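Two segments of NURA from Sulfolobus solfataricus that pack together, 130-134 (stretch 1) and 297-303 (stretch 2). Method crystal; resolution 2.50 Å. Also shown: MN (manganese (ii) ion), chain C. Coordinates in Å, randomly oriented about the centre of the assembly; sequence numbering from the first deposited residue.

Stretch 1 (130-134) ILMDG
Stretch 2 (297-303) GYPFPLL

No direct hydrogen bond joins these stretches; the polar link runs through one water, which donates to Asp-133 OD1 (2.8 Å) and accepts from Tyr-298 OH (2.9 Å), while Asp-133 OD1 and Tyr-298 OH themselves stand 3.6 Å apart. An acid suits position 133 because it offers two oxygens: with chi1 t and chi2 55°, OD1 meets the water and Asp-133 OD2 binds the manganese ion MN at 2.5 Å. Tyr-298 (chi1 t, chi2 78°) leaves its backbone sideways, yet its long ring carries the hydroxyl to the water.

Residues 130-133 form a strand, phi -97° to -119°, psi 113° to 151°. Tyr-298 (-135/142) and Pro-299 (-67/122) are extended; Phe-300 to Leu-303 are helical, phi -48° to -68°, psi -37° to -53°. Pro-299 O accepts from Leu-303 N at 3.3 Å. Proline is tolerated at this N-cap because the helix asks no N-H of it, while its ring gives Leu-131 an apolar surface.

Leu-131 and Leu-302 (both m, t) point toward the partner stretch, filling a buried contact without polar groups to satisfy: Leu-131 CB lies 4.0 Å from Leu-302 CG, and Leu-131 CD1 3.9 Å from Pro-299 CB. Leu-302 CD2 also approaches Leu-131 O (3.7 Å) and Asp-133 CB (4.2 Å). Asp-133 CA and Leu-302 CA, 7.1 Å apart, set the register. Selenomethionine Met-132 points away, in keeping with strand alternation. Together the stretches bury 217 Å².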

# COMPACT_ATOMS: atom_id res chain seq x y z
N ILE A 130 9.84 -23.79 -15.50
CA ILE A 130 9.29 -23.30 -14.25
C ILE A 130 8.72 -21.93 -14.52
O ILE A 130 9.39 -21.08 -15.07
CB ILE A 130 10.37 -23.17 -13.17
CG1 ILE A 130 11.01 -24.52 -12.89
CG2 ILE A 130 9.77 -22.64 -11.85
CD1 ILE A 130 12.10 -24.41 -11.89
N LEU A 131 7.46 -21.72 -14.17
CA LEU A 131 6.83 -20.42 -14.33
C LEU A 131 6.68 -19.76 -12.97
O LEU A 131 5.95 -20.25 -12.12
CB LEU A 131 5.45 -20.58 -14.94
CG LEU A 131 5.39 -21.48 -16.15
CD1 LEU A 131 3.97 -21.50 -16.70
CD2 LEU A 131 6.41 -20.96 -17.19
N MSE A 132 7.37 -18.64 -12.79
CA MSE A 132 7.17 -17.78 -11.65
C MSE A 132 6.27 -16.62 -12.04
O MSE A 132 6.31 -16.16 -13.19
CB MSE A 132 8.50 -17.15 -11.18
CG MSE A 132 9.68 -18.10 -11.04
SE MSE A 132 9.55 -19.30 -9.54
CE MSE A 132 9.25 -18.03 -8.13
N ASP A 133 5.52 -16.12 -11.05
CA ASP A 133 4.65 -14.98 -11.19
C ASP A 133 5.36 -13.73 -10.69
O ASP A 133 5.62 -13.61 -9.53
CB ASP A 133 3.40 -15.18 -10.36
CG ASP A 133 2.47 -14.00 -10.41
OD1 ASP A 133 2.10 -13.59 -11.50
OD2 ASP A 133 2.09 -13.48 -9.37
N GLY A 134 5.67 -12.81 -11.58
CA GLY A 134 6.49 -11.68 -11.25
C GLY A 134 7.78 -11.58 -12.05
O GLY A 134 8.33 -12.57 -12.52
N GLY A 297 -5.02 -16.54 -23.18
CA GLY A 297 -3.80 -15.80 -23.31
C GLY A 297 -2.87 -15.92 -22.14
O GLY A 297 -1.78 -15.36 -22.21
N TYR A 298 -3.24 -16.68 -21.10
CA TYR A 298 -2.41 -16.82 -19.89
C TYR A 298 -2.27 -18.26 -19.37
O TYR A 298 -3.26 -19.01 -19.33
CB TYR A 298 -3.02 -15.97 -18.78
CG TYR A 298 -2.15 -15.77 -17.56
CD1 TYR A 298 -1.12 -14.87 -17.58
CD2 TYR A 298 -2.36 -16.52 -16.40
CE1 TYR A 298 -0.31 -14.67 -16.44
CE2 TYR A 298 -1.56 -16.34 -15.27
CZ TYR A 298 -0.53 -15.40 -15.30
OH TYR A 298 0.27 -15.16 -14.19
N PRO A 299 -1.07 -18.63 -18.88
CA PRO A 299 -0.85 -20.05 -18.52
C PRO A 299 -1.69 -20.47 -17.35
O PRO A 299 -1.56 -19.88 -16.29
CB PRO A 299 0.66 -20.13 -18.20
CG PRO A 299 1.23 -18.89 -18.79
CD PRO A 299 0.15 -17.83 -18.65
N PHE A 300 -2.53 -21.49 -17.55
CA PHE A 300 -3.42 -21.94 -16.52
C PHE A 300 -2.70 -22.35 -15.24
O PHE A 300 -3.19 -22.04 -14.17
CB PHE A 300 -4.36 -23.05 -16.97
CG PHE A 300 -5.42 -23.35 -15.96
CD1 PHE A 300 -6.35 -22.38 -15.63
CD2 PHE A 300 -5.44 -24.53 -15.25
CE1 PHE A 300 -7.29 -22.61 -14.67
CE2 PHE A 300 -6.40 -24.78 -14.30
CZ PHE A 300 -7.32 -23.82 -14.00
N PRO A 301 -1.56 -23.06 -15.33
CA PRO A 301 -0.85 -23.43 -14.12
C PRO A 301 -0.61 -22.26 -13.16
O PRO A 301 -0.75 -22.41 -11.95
CB PRO A 301 0.47 -23.96 -14.70
CG PRO A 301 0.02 -24.71 -15.89
CD PRO A 301 -1.01 -23.78 -16.50
N LEU A 302 -0.24 -21.10 -13.69
CA LEU A 302 -0.12 -19.94 -12.85
C LEU A 302 -1.47 -19.48 -12.32
O LEU A 302 -1.65 -19.28 -11.13
CB LEU A 302 0.53 -18.81 -13.62
CG LEU A 302 2.04 -18.89 -13.62
CD1 LEU A 302 2.61 -17.73 -14.40
CD2 LEU A 302 2.54 -18.85 -12.19
N LEU A 303 -2.43 -19.26 -13.21
CA LEU A 303 -3.74 -18.81 -12.74
C LEU A 303 -4.25 -19.67 -11.58
O LEU A 303 -4.86 -19.17 -10.66
CB LEU A 303 -4.76 -18.80 -13.88
CG LEU A 303 -6.17 -18.33 -13.48
CD1 LEU A 303 -6.13 -16.98 -12.78
CD2 LEU A 303 -7.14 -18.29 -14.70
MN MN C . 2.22 -13.22 -6.89
O HOH W 1 2.40 -13.26 -14.22